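Local coordinates for predicted protease of the collagenase family (Methanopyrus kandleri, PDB 5D88), which belongs to the U32 peptidase family, folds as a TIM barrel, binds zinc and probably cleaves peptide bonds, at residues Ser79-Met84 with Asp134-Val139; Asp116-Ala121 with Glu127-Glu132; Glu65-Val70 with Ser111-Asp116; Asp85-Gly90 with Ser140-Val145; Pro100-Thr105 with Asp122-Glu127. All coordinates share one frame; numbering follows the deposited sequence. Where two conformers were deposited one is given.

Contact 1: Ser79-Met84 with Asp134-Val139; sequences SVQALM and DLTVVV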
# COMPACT_ATOMS: atom_id res chain seq x y z
N SER A 79 -22.01 14.63 15.55
CA SER A 79 -21.11 13.54 15.90
C SER A 79 -19.73 13.81 15.31
O SER A 79 -19.59 14.57 14.34
CB SER A 79 -21.65 12.20 15.40
OG SER A 79 -22.91 11.93 15.99
N VAL A 80 -18.71 13.20 15.90
CA VAL A 80 -17.32 13.47 15.54
C VAL A 80 -16.56 12.16 15.38
O VAL A 80 -16.52 11.34 16.30
CB VAL A 80 -16.62 14.35 16.60
CG1 VAL A 80 -15.15 14.54 16.25
CG2 VAL A 80 -17.34 15.69 16.73
N GLN A 81 -15.91 12.00 14.24
CA GLN A 81 -14.98 10.91 14.05
C GLN A 81 -13.59 11.45 13.75
O GLN A 81 -13.43 12.43 13.02
CB GLN A 81 -15.44 9.96 12.94
CG GLN A 81 -16.72 9.23 13.30
CD GLN A 81 -17.28 8.37 12.19
OE1 GLN A 81 -16.90 8.49 11.02
NE2 GLN A 81 -18.22 7.50 12.54
N ALA A 82 -12.60 10.83 14.38
CA ALA A 82 -11.20 11.11 14.11
C ALA A 82 -10.77 10.34 12.88
O ALA A 82 -11.00 9.13 12.79
CB ALA A 82 -10.35 10.70 15.31
N LEU A 83 -10.10 11.02 11.96
CA LEU A 83 -9.48 10.40 10.80
C LEU A 83 -8.02 10.13 11.13
O LEU A 83 -7.22 11.06 11.27
CB LEU A 83 -9.63 11.28 9.56
CG LEU A 83 -9.05 10.76 8.24
CD1 LEU A 83 -9.79 9.50 7.78
CD2 LEU A 83 -9.14 11.84 7.20
N MET A 84 -7.69 8.85 11.25
CA MET A 84 -6.35 8.37 11.61
C MET A 84 -6.06 7.18 10.70
O MET A 84 -5.83 6.06 11.15
CB MET A 84 -6.26 7.99 13.09
CG MET A 84 -4.84 7.79 13.56
SD MET A 84 -4.77 7.46 15.32
CE MET A 84 -5.61 5.92 15.33
N ASP A 134 -14.91 1.32 22.84
CA ASP A 134 -16.34 1.35 22.55
C ASP A 134 -16.65 2.51 21.62
O ASP A 134 -17.54 3.32 21.85
CB ASP A 134 -17.16 1.46 23.83
CG ASP A 134 -18.63 1.30 23.60
OD1 ASP A 134 -19.02 0.65 22.61
OD2 ASP A 134 -19.41 1.82 24.42
N LEU A 135 -15.85 2.63 20.58
CA LEU A 135 -15.98 3.64 19.53
C LEU A 135 -16.47 2.97 18.25
O LEU A 135 -16.26 1.77 18.05
CB LEU A 135 -14.62 4.31 19.28
CG LEU A 135 -13.94 4.98 20.46
CD1 LEU A 135 -12.51 5.39 20.17
CD2 LEU A 135 -14.76 6.16 20.86
N THR A 136 -17.10 3.76 17.38
CA THR A 136 -17.42 3.28 16.04
C THR A 136 -16.12 3.06 15.26
O THR A 136 -15.31 3.99 15.14
CB THR A 136 -18.30 4.28 15.28
OG1 THR A 136 -19.44 4.62 16.05
CG2 THR A 136 -18.77 3.68 13.96
N VAL A 137 -15.93 1.87 14.73
CA VAL A 137 -14.72 1.53 13.98
C VAL A 137 -15.06 1.58 12.49
O VAL A 137 -15.80 0.73 11.98
CB VAL A 137 -14.17 0.16 14.37
CG1 VAL A 137 -12.89 -0.15 13.62
CG2 VAL A 137 -13.93 0.09 15.87
N VAL A 138 -14.51 2.58 11.80
CA VAL A 138 -14.78 2.84 10.38
C VAL A 138 -13.51 2.51 9.60
O VAL A 138 -12.44 3.07 9.88
CB VAL A 138 -15.18 4.30 10.14
CG1 VAL A 138 -15.51 4.53 8.66
CG2 VAL A 138 -16.34 4.70 11.00
N VAL A 139 -13.62 1.64 8.61
CA VAL A 139 -12.51 1.37 7.71
C VAL A 139 -12.49 2.44 6.63
O VAL A 139 -13.46 2.61 5.87
CB VAL A 139 -12.59 -0.02 7.10
CG1 VAL A 139 -11.43 -0.24 6.14
CG2 VAL A 139 -12.58 -1.09 8.21
O HOH W 1 -19.58 7.43 15.19
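Gln81 and Thr136 make the closest backbone approach between segments 79-84 and 134-139, their CA atoms 8.3 Å apart, and no hydrogen bond joins the two segments directly because strand 117-120 runs between them. The three are the third, fourth and fifth strands of the parallel eight-stranded TIM barrel, so the side chains that meet here span the inner surface of the middle strand, whose Val119 touches both Gln81 and Val138. Gln81 does the reaching. Its CG lies beside the backbone N (chi1 -66°) and the chain runs on extended from there (chi2 175°), which carries the terminal amide across to the far strand. Methyl CG2 of Val138 meets that amide almost evenly, 3.7 Å from NE2 and 3.8 Å from OE1 of Gln81, and the two side chains cross at about a right angle. The methyl of Thr136 is a looser neighbour, its CG2 standing 4.1 Å from Gln81 NE2. Both ends of the amide also have polar partners: OE1 is hydrogen-bonded to Arg187 NH2, on the seventh strand, while NE2 donates to a water, which is consistent with the amide being held in this one orientation. Thr136 turns its hydroxyl to the same water and also has a weak hydrogen bond to the backbone oxygen of Asp116. The polar link between the two strands is therefore indirect: the bridging water sits 3.0 Å from Gln81 NE2, from which it accepts, and 2.9 Å from Thr136 OG1.

Contact 2: Asp116-Ala121 with Glu127-Glu132; sequences DGVVVA and EVLATE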
# COMPACT_ATOMS: atom_id res chain seq x y z
N ASP A 116 -16.63 10.04 18.78
CA ASP A 116 -17.61 8.98 18.68
C ASP A 116 -17.11 7.78 17.89
O ASP A 116 -17.63 6.66 18.07
CB ASP A 116 -18.88 9.52 18.02
CG ASP A 116 -19.48 10.68 18.80
OD1 ASP A 116 -19.96 10.42 19.93
OD2 ASP A 116 -19.47 11.83 18.31
N GLY A 117 -16.15 7.98 17.01
CA GLY A 117 -15.62 6.91 16.19
C GLY A 117 -14.27 7.31 15.62
O GLY A 117 -13.82 8.45 15.75
N VAL A 118 -13.65 6.34 14.96
CA VAL A 118 -12.32 6.50 14.39
C VAL A 118 -12.31 5.85 13.01
O VAL A 118 -12.79 4.72 12.85
CB VAL A 118 -11.20 5.90 15.27
CG1 VAL A 118 -9.85 6.40 14.78
CG2 VAL A 118 -11.38 6.24 16.73
N VAL A 119 -11.77 6.58 12.03
CA VAL A 119 -11.64 6.12 10.66
C VAL A 119 -10.19 5.72 10.45
O VAL A 119 -9.29 6.56 10.50
CB VAL A 119 -12.07 7.21 9.66
CG1 VAL A 119 -12.00 6.68 8.23
CG2 VAL A 119 -13.48 7.76 9.98
N VAL A 120 -9.96 4.42 10.24
CA VAL A 120 -8.62 3.86 10.18
C VAL A 120 -8.50 2.97 8.95
O VAL A 120 -9.49 2.50 8.40
CB VAL A 120 -8.29 3.06 11.45
CG1 VAL A 120 -8.40 3.95 12.67
CG2 VAL A 120 -9.20 1.83 11.60
N ALA A 121 -7.27 2.69 8.56
CA ALA A 121 -6.97 1.72 7.52
C ALA A 121 -6.27 0.47 8.03
O ALA A 121 -6.50 -0.61 7.51
CB ALA A 121 -6.11 2.36 6.45
N GLU A 127 -8.51 -4.07 14.82
CA GLU A 127 -8.65 -5.13 15.81
C GLU A 127 -8.54 -4.58 17.23
O GLU A 127 -9.34 -4.92 18.12
CB GLU A 127 -7.60 -6.20 15.53
CG GLU A 127 -7.82 -7.52 16.21
CD GLU A 127 -6.83 -8.55 15.69
OE1 GLU A 127 -5.63 -8.22 15.55
OE2 GLU A 127 -7.27 -9.68 15.39
N VAL A 128 -7.54 -3.73 17.48
CA VAL A 128 -7.35 -3.20 18.83
C VAL A 128 -8.53 -2.30 19.21
O VAL A 128 -9.03 -2.38 20.34
CB VAL A 128 -6.01 -2.44 18.93
CG1 VAL A 128 -5.88 -1.78 20.30
CG2 VAL A 128 -4.82 -3.38 18.71
N LEU A 129 -8.96 -1.43 18.29
CA LEU A 129 -10.09 -0.54 18.57
C LEU A 129 -11.35 -1.33 18.90
O LEU A 129 -12.05 -1.02 19.87
CB LEU A 129 -10.37 0.38 17.38
CG LEU A 129 -9.60 1.67 17.39
CD1 LEU A 129 -9.65 2.27 15.99
CD2 LEU A 129 -10.17 2.64 18.45
N ALA A 130 -11.65 -2.35 18.09
CA ALA A 130 -12.88 -3.11 18.29
C ALA A 130 -12.84 -3.91 19.59
O ALA A 130 -13.87 -4.08 20.25
CB ALA A 130 -13.11 -4.05 17.11
N THR A 131 -11.68 -4.44 19.94
CA THR A 131 -11.55 -5.28 21.12
C THR A 131 -11.55 -4.46 22.41
O THR A 131 -12.19 -4.85 23.39
CB THR A 131 -10.28 -6.12 21.01
OG1 THR A 131 -10.42 -6.99 19.89
CG2 THR A 131 -10.09 -6.97 22.24
N GLU A 132 -10.82 -3.35 22.45
CA GLU A 132 -10.53 -2.67 23.71
C GLU A 132 -11.31 -1.39 23.96
O GLU A 132 -11.28 -0.87 25.09
CB GLU A 132 -9.02 -2.36 23.79
CG GLU A 132 -8.11 -3.59 23.62
CD GLU A 132 -8.27 -4.62 24.72
OE1 GLU A 132 -9.04 -4.38 25.66
OE2 GLU A 132 -7.65 -5.70 24.64
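Leu129 sets its CD1 methyl against both Val118 and Val120, the two valines that strand 117-120 turns toward the helix. This CD1 does most of the touching, 3.9 Å from CG1 of Val120 and 4.0 Å from CB of Val118, while CD2 reaches only the CG2 methyl of Val118, at 4.2 Å. The approaches differ: Leu129 and Val120 meet tip to tip, whereas Leu129 crosses Val118 at about a right angle. Val120 can offer CG1 in this way because that methyl is anti to its carbonyl carbon (chi1 -59°). Around this first shell, Leu135 covers both Val118 and Leu129, Val137 of the next strand touches Leu129, and Leu106 and Leu109 close in from helix 98-113. On the helix, Glu127 O accepts two bonds, from Thr131 N at 3.0 Å and from Thr131 OG1 at 2.9 Å, which arrive from opposite faces of its carbonyl plane and tie the threonine hydroxyl back to the preceding turn. Glu127 also packs on Met228 of the second subunit. Strand 117-120, helix 123-132 and strand 136-139 form one beta-alpha-beta unit, and aliphatic packing of helix on strand like this is characteristic of the TIM barrel.

Contact 3: Glu65-Val70 with Ser111-Asp116; sequences EVEDIV and SDLEVD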
# COMPACT_ATOMS: atom_id res chain seq x y z
N GLU A 65 -5.84 22.92 16.93
CA GLU A 65 -6.99 23.16 16.06
C GLU A 65 -7.99 22.02 16.15
O GLU A 65 -9.21 22.26 16.16
CB GLU A 65 -6.56 23.29 14.61
CG GLU A 65 -5.67 24.43 14.29
CD GLU A 65 -5.36 24.43 12.81
OE1 GLU A 65 -6.24 24.84 12.02
OE2 GLU A 65 -4.26 23.95 12.43
N VAL A 66 -7.50 20.78 16.15
CA VAL A 66 -8.38 19.62 16.29
C VAL A 66 -9.26 19.77 17.52
O VAL A 66 -10.48 19.53 17.47
CB VAL A 66 -7.54 18.34 16.35
CG1 VAL A 66 -8.40 17.13 16.71
CG2 VAL A 66 -6.85 18.14 15.02
N GLU A 67 -8.67 20.18 18.65
CA GLU A 67 -9.43 20.24 19.89
C GLU A 67 -10.50 21.32 19.82
O GLU A 67 -11.63 21.12 20.29
CB GLU A 67 -8.47 20.42 21.05
CG GLU A 67 -7.58 19.17 21.19
CD GLU A 67 -6.50 19.25 22.26
OE1 GLU A 67 -6.32 20.33 22.87
OE2 GLU A 67 -5.83 18.21 22.47
N ASP A 68 -10.18 22.45 19.20
CA ASP A 68 -11.16 23.51 18.97
C ASP A 68 -12.29 23.04 18.05
O ASP A 68 -13.47 23.29 18.32
CB ASP A 68 -10.44 24.72 18.40
CG ASP A 68 -11.32 25.94 18.31
OD1 ASP A 68 -12.12 26.18 19.24
OD2 ASP A 68 -11.22 26.65 17.29
N ILE A 69 -11.94 22.36 16.96
CA ILE A 69 -12.95 21.85 16.03
C ILE A 69 -13.92 20.92 16.75
O ILE A 69 -15.14 20.99 16.54
CB ILE A 69 -12.28 21.13 14.85
CG1 ILE A 69 -11.58 22.13 13.93
CG2 ILE A 69 -13.31 20.28 14.06
CD1 ILE A 69 -10.54 21.46 13.04
N VAL A 70 -13.38 20.01 17.56
CA VAL A 70 -14.22 18.99 18.18
C VAL A 70 -15.17 19.63 19.19
O VAL A 70 -16.35 19.28 19.26
CB VAL A 70 -13.35 17.89 18.81
CG1 VAL A 70 -14.20 16.92 19.58
CG2 VAL A 70 -12.58 17.14 17.71
N SER A 111 -10.94 9.28 25.30
CA SER A 111 -11.18 9.84 26.62
C SER A 111 -10.84 11.32 26.75
O SER A 111 -11.39 11.98 27.63
CB SER A 111 -10.38 9.06 27.66
OG SER A 111 -10.77 7.71 27.63
N ASP A 112 -9.94 11.84 25.91
CA ASP A 112 -9.59 13.25 25.93
C ASP A 112 -10.41 14.02 24.90
O ASP A 112 -11.20 14.90 25.25
CB ASP A 112 -8.07 13.38 25.66
CG ASP A 112 -7.52 14.76 26.02
OD1 ASP A 112 -8.28 15.74 25.96
OD2 ASP A 112 -6.32 14.84 26.35
N LEU A 113 -10.24 13.69 23.61
CA LEU A 113 -11.08 14.29 22.57
C LEU A 113 -12.52 13.84 22.69
O LEU A 113 -13.44 14.60 22.35
CB LEU A 113 -10.57 13.93 21.18
CG LEU A 113 -9.41 14.67 20.57
CD1 LEU A 113 -9.27 14.18 19.12
CD2 LEU A 113 -9.65 16.17 20.60
N GLU A 114 -12.73 12.60 23.14
CA GLU A 114 -14.05 12.00 23.26
C GLU A 114 -14.77 11.95 21.91
O GLU A 114 -15.94 12.32 21.79
CB GLU A 114 -14.91 12.73 24.29
CG GLU A 114 -14.36 12.63 25.70
CD GLU A 114 -15.22 13.37 26.69
OE1 GLU A 114 -16.39 12.99 26.87
OE2 GLU A 114 -14.72 14.34 27.29
N VAL A 115 -14.06 11.45 20.89
CA VAL A 115 -14.71 11.23 19.61
C VAL A 115 -15.68 10.06 19.71
O VAL A 115 -15.62 9.21 20.62
CB VAL A 115 -13.69 11.01 18.48
CG1 VAL A 115 -12.76 12.20 18.36
CG2 VAL A 115 -12.90 9.70 18.65
N ASP A 116 -16.63 10.04 18.78
CA ASP A 116 -17.61 8.98 18.68
C ASP A 116 -17.11 7.78 17.89
O ASP A 116 -17.63 6.66 18.07
CB ASP A 116 -18.88 9.52 18.02
CG ASP A 116 -19.48 10.68 18.80
OD1 ASP A 116 -19.96 10.42 19.93
OD2 ASP A 116 -19.47 11.83 18.31
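Leu113 faces helix 63-75 at the level of Glu67, and its side chain can be followed outward from the end of helix 98-113. From CB the chain turns so that CG lies anti to the carbonyl carbon, beside the backbone N (chi1 -81°), and this brings both methyls across to the neighbouring helix. CD1 settles against CG1 of Val66 at 3.9 Å. CD2 has more neighbours: the CG methylene of Glu67 is 3.7 Å away from it, the CA of Glu67 4.1 Å and the CG2 methyl of Val70 4.2 Å, so that the branch rests on the stem of an acidic residue as well as on Val70 and, more loosely, Val66. Leu113 crosses both Val66 and Glu67 at about a right angle. The two helices are consecutive outer helices of the TIM barrel, each leading into the strand that follows it, 79-83 and 117-120. Val70 looks both ways here, touching Val46 and Val80 on the outside of the barrel wall while its CG1 methyl lies 3.7 Å from the backbone oxygen of Leu113. The acidic end of Glu67 is engaged elsewhere: OE2 is hydrogen-bonded to the hydroxyl of Tyr108, whose side chain also packs on Leu113. Tyr108 thus ties down the carboxylate whose stem supports the leucine. Just beyond, the chain leaves the helix at Glu114, which has a positive phi of 59°, and the backbone oxygen of this residue is hydrogen-bonded to Lys74 NZ, a further tie to helix 63-75.

Contact 4: Asp85-Gly90 with Ser140-Val145; sequences DFTCAG and SHTAAV. With ZN (zinc ion), chain B; ACT (acetate ion), chain C.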
# COMPACT_ATOMS: atom_id res chain seq x y z
N ASP A 85 -6.08 7.42 9.39
CA ASP A 85 -6.13 6.32 8.43
C ASP A 85 -4.81 6.08 7.73
O ASP A 85 -4.79 5.64 6.58
CB ASP A 85 -7.25 6.54 7.41
CG ASP A 85 -7.03 7.72 6.49
OD1 ASP A 85 -6.18 8.57 6.74
OD2 ASP A 85 -7.76 7.80 5.49
N PHE A 86 -3.70 6.30 8.43
CA PHE A 86 -2.40 5.93 7.90
C PHE A 86 -2.39 4.51 7.36
O PHE A 86 -3.01 3.60 7.93
CB PHE A 86 -1.31 6.09 8.97
CG PHE A 86 -1.49 5.24 10.19
CD1 PHE A 86 -1.05 3.93 10.21
CD2 PHE A 86 -2.05 5.78 11.34
CE1 PHE A 86 -1.18 3.17 11.32
CE2 PHE A 86 -2.18 5.03 12.49
CZ PHE A 86 -1.75 3.71 12.48
N THR A 87 -1.66 4.31 6.26
CA THR A 87 -1.51 2.99 5.68
C THR A 87 -0.18 2.35 6.04
O THR A 87 0.06 1.19 5.66
CB THR A 87 -1.67 3.07 4.16
OG1 THR A 87 -0.82 4.08 3.60
CG2 THR A 87 -3.14 3.36 3.83
N CYS A 88 0.68 3.07 6.76
CA CYS A 88 1.96 2.57 7.21
C CYS A 88 2.37 3.32 8.46
O CYS A 88 2.22 4.55 8.52
CB CYS A 88 3.05 2.72 6.14
SG CYS A 88 4.57 1.84 6.56
N ALA A 89 2.82 2.58 9.48
CA ALA A 89 3.40 3.16 10.68
C ALA A 89 4.86 2.75 10.85
O ALA A 89 5.41 2.80 11.96
CB ALA A 89 2.58 2.75 11.90
N GLY A 90 5.51 2.37 9.75
CA GLY A 90 6.90 1.99 9.83
C GLY A 90 7.05 0.76 10.70
O GLY A 90 6.24 -0.15 10.63
N SER A 140 -11.38 3.16 6.54
CA SER A 140 -11.20 4.22 5.57
C SER A 140 -11.17 3.67 4.15
O SER A 140 -10.74 2.56 3.90
CB SER A 140 -9.89 4.95 5.83
OG SER A 140 -9.76 6.10 4.99
N HIS A 141 -11.57 4.52 3.20
CA HIS A 141 -11.35 4.22 1.80
C HIS A 141 -9.88 4.03 1.47
O HIS A 141 -9.57 3.40 0.46
CB HIS A 141 -11.97 5.32 0.93
CG HIS A 141 -11.15 6.57 0.88
ND1 HIS A 141 -11.15 7.49 1.91
CD2 HIS A 141 -10.28 7.03 -0.04
CE1 HIS A 141 -10.30 8.46 1.62
NE2 HIS A 141 -9.77 8.21 0.44
N THR A 142 -8.95 4.53 2.30
CA THR A 142 -7.53 4.31 1.98
C THR A 142 -7.09 2.87 2.19
O THR A 142 -5.98 2.51 1.76
CB THR A 142 -6.64 5.22 2.81
OG1 THR A 142 -6.85 4.92 4.19
CG2 THR A 142 -6.96 6.70 2.51
N ALA A 143 -7.92 2.03 2.81
CA ALA A 143 -7.63 0.61 2.89
C ALA A 143 -7.97 -0.13 1.59
O ALA A 143 -7.66 -1.33 1.47
CB ALA A 143 -8.39 -0.01 4.05
N ALA A 144 -8.64 0.53 0.65
CA ALA A 144 -8.90 -0.01 -0.69
C ALA A 144 -9.74 -1.29 -0.67
O ALA A 144 -9.48 -2.23 -1.42
CB ALA A 144 -7.59 -0.24 -1.45
N VAL A 145 -10.78 -1.31 0.16
CA VAL A 145 -11.68 -2.46 0.21
C VAL A 145 -12.56 -2.44 -1.04
O VAL A 145 -13.44 -1.59 -1.19
CB VAL A 145 -12.54 -2.45 1.48
CG1 VAL A 145 -13.52 -3.61 1.44
CG2 VAL A 145 -11.65 -2.57 2.72
ZN ZN B . 6.12 3.29 5.77
C ACT C . -7.73 10.74 -0.99
O ACT C . -8.48 9.83 -1.41
OXT ACT C . -6.68 10.38 -0.42
CH3 ACT C . -8.06 12.20 -1.19
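The loops that follow the third and fifth strands at the C-terminal mouth of the TIM barrel are joined where Asp85 meets Ser140 and Thr142. Ser140 OG donates a hydrogen bond to the anti lone pair of Asp85 OD2, at 2.7 Å. The same hydroxyl accepts from Thr142 N, 3.2 Å away and almost straight at 177°, which makes an ST turn and holds Ser140 OG between a backbone donor and the carboxylate it donates to. Thr142 OG1 lies 3.2 Å from Asp85 O and 3.3 Å from Asp85 OD2, and which of them takes its one proton is unsettled. Thr55 OG1 and Ala54 N add further bonds to the carboxylate, so this buried acid is heavily hydrogen-bonded. Beside it, the methyl CG2 of Thr87 rests 3.6 Å from Thr142 O, while the Thr87 hydroxyl is hydrogen-bonded to Asn205 OD1 of the same chain. Next in the chain, Cys88 SG binds zinc at 2.3 Å; the site is completed by His209 and by Cys88 and His209 of the second subunit, so the metal joins the two subunits. On the other loop His141 NE2 donates to an oxygen, 2.8 Å away, of an acetate probably from the crystallisation liquor, and Thr142 CG2 lies on one face of the imidazole, offset toward its rim.

Contact 5: Pro100-Thr105 with Asp122-Glu127; sequences PSLRST and DPYLVE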
# COMPACT_ATOMS: atom_id res chain seq x y z
N PRO A 100 1.91 -0.05 23.83
CA PRO A 100 1.56 1.06 24.73
C PRO A 100 1.39 2.39 24.01
O PRO A 100 0.50 3.17 24.38
CB PRO A 100 2.74 1.10 25.71
CG PRO A 100 3.27 -0.28 25.71
CD PRO A 100 3.07 -0.82 24.32
N SER A 101 2.22 2.68 23.00
CA SER A 101 2.06 3.92 22.23
C SER A 101 0.71 3.97 21.56
O SER A 101 0.06 5.02 21.52
CB SER A 101 3.14 4.07 21.16
OG SER A 101 4.41 4.20 21.76
N LEU A 102 0.29 2.85 20.97
CA LEU A 102 -1.00 2.79 20.30
C LEU A 102 -2.13 3.00 21.29
O LEU A 102 -3.06 3.78 21.03
CB LEU A 102 -1.15 1.44 19.60
CG LEU A 102 -2.50 1.17 18.94
CD1 LEU A 102 -2.82 2.28 17.92
CD2 LEU A 102 -2.48 -0.19 18.30
N ARG A 103 -2.08 2.32 22.44
CA ARG A 103 -3.14 2.48 23.42
C ARG A 103 -3.18 3.91 23.95
O ARG A 103 -4.25 4.45 24.21
CB ARG A 103 -2.97 1.49 24.57
CG ARG A 103 -3.07 0.03 24.17
CD ARG A 103 -4.46 -0.34 23.68
NE ARG A 103 -5.47 0.04 24.66
CZ ARG A 103 -5.91 -0.74 25.63
NH1 ARG A 103 -5.46 -1.99 25.76
NH2 ARG A 103 -6.80 -0.29 26.48
N SER A 104 -2.01 4.54 24.12
CA SER A 104 -2.00 5.93 24.55
C SER A 104 -2.73 6.82 23.55
O SER A 104 -3.48 7.72 23.93
CB SER A 104 -0.58 6.43 24.73
OG SER A 104 -0.63 7.68 25.35
N THR A 105 -2.48 6.59 22.26
CA THR A 105 -3.15 7.35 21.20
C THR A 105 -4.66 7.12 21.22
O THR A 105 -5.45 8.07 21.16
CB THR A 105 -2.55 6.98 19.85
OG1 THR A 105 -1.18 7.40 19.81
CG2 THR A 105 -3.29 7.66 18.67
N ASP A 122 -5.38 0.61 9.00
CA ASP A 122 -4.51 -0.48 9.39
C ASP A 122 -5.33 -1.57 10.06
O ASP A 122 -6.01 -1.30 11.06
CB ASP A 122 -3.45 0.10 10.32
CG ASP A 122 -2.34 -0.89 10.71
OD1 ASP A 122 -2.49 -2.11 10.56
OD2 ASP A 122 -1.28 -0.42 11.18
N PRO A 123 -5.31 -2.80 9.54
CA PRO A 123 -6.07 -3.90 10.16
C PRO A 123 -5.76 -4.12 11.63
O PRO A 123 -6.62 -4.56 12.41
CB PRO A 123 -5.63 -5.11 9.33
CG PRO A 123 -5.06 -4.62 8.11
CD PRO A 123 -4.59 -3.23 8.33
N TYR A 124 -4.52 -3.87 12.03
CA TYR A 124 -4.19 -4.07 13.43
C TYR A 124 -4.92 -3.06 14.31
O TYR A 124 -5.38 -3.40 15.41
CB TYR A 124 -2.67 -3.97 13.59
CG TYR A 124 -2.13 -4.17 14.97
CD1 TYR A 124 -2.52 -5.23 15.77
CD2 TYR A 124 -1.16 -3.30 15.46
CE1 TYR A 124 -1.97 -5.42 17.03
CE2 TYR A 124 -0.62 -3.48 16.72
CZ TYR A 124 -1.02 -4.53 17.49
OH TYR A 124 -0.47 -4.69 18.73
N LEU A 125 -5.03 -1.80 13.84
CA LEU A 125 -5.78 -0.80 14.59
C LEU A 125 -7.26 -1.16 14.66
O LEU A 125 -7.91 -0.91 15.68
CB LEU A 125 -5.63 0.58 13.96
CG LEU A 125 -4.56 1.44 14.59
CD1 LEU A 125 -3.20 0.74 14.46
CD2 LEU A 125 -4.61 2.78 13.90
N VAL A 126 -7.82 -1.67 13.56
CA VAL A 126 -9.21 -2.12 13.59
C VAL A 126 -9.41 -3.10 14.73
O VAL A 126 -10.36 -3.00 15.51
CB VAL A 126 -9.59 -2.77 12.24
CG1 VAL A 126 -10.98 -3.40 12.31
CG2 VAL A 126 -9.55 -1.74 11.10
N GLU A 127 -8.51 -4.07 14.82
CA GLU A 127 -8.65 -5.13 15.81
C GLU A 127 -8.54 -4.58 17.23
O GLU A 127 -9.34 -4.92 18.12
CB GLU A 127 -7.60 -6.20 15.53
CG GLU A 127 -7.82 -7.52 16.21
CD GLU A 127 -6.83 -8.55 15.69
OE1 GLU A 127 -5.63 -8.22 15.55
OE2 GLU A 127 -7.27 -9.68 15.39
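Asp122 OD1, at the head of the helix that presents Tyr124 and Leu125 to Leu102, takes part in two hydrogen bonds at once. One is with the backbone N of Tyr124, 3.1 Å from Asp122 OD1, which comes from above the carboxylate plane at an N-H...O angle of 154° and makes Asp122 the N-cap of helix 123-132. The other is with the hydroxyl of Tyr225 of the second subunit. The remaining oxygen, OD2, is hydrogen-bonded to His93 NE2, and the His93 ring also stacks edge-to-face with Tyr124, so one histidine steadies both the cap and the aromatic residue. Helices 98-113 and 123-132 are consecutive helices on the outside of the TIM barrel, and Leu102 reaches across between them. Its chi1 of 175° swings CG away from the backbone N, sends the side chain toward the neighbouring helix and lays both methyls on Leu125, CD2 touching Tyr124 as well. CD1 of Leu102 meets CD1 of Leu125 at 3.8 Å and lies as close to CG of the same residue. CD2 of Leu102 is 4.0 Å from Leu125 CD1 and approaches the Tyr124 ring obliquely, 4.1 Å from CE2. Val128, one turn further along, adds to this apolar patch. Behind it Leu125 packs on Met84 and Phe86, and Tyr124 touches Pro224 of the second subunit.

In the fold
Contacts 1 and 2 adjoin, their centres about 7 Å apart, through strand 117-120, which lies between strands 79-83 and 136-139; contact 1 faces the barrel interior and contact 2 its outside. Contacts 2 and 5 share helix 123-132, with centres about 8 Å apart, and contacts 3 and 5 use distant parts of helix 98-113, their centres about 18 Å apart. Along the chain, contacts 2 and 5 nest inside the loop closed by contact 1, whereas contacts 1 and 4 cross. Contact 4 continues from the strand ends of contact 1 to the mouth and its zinc, its centre about 21 Å from that of contact 3. Contacts 2, 4 and 5 touch the second subunit, so this side of the barrel takes part in the subunit interface.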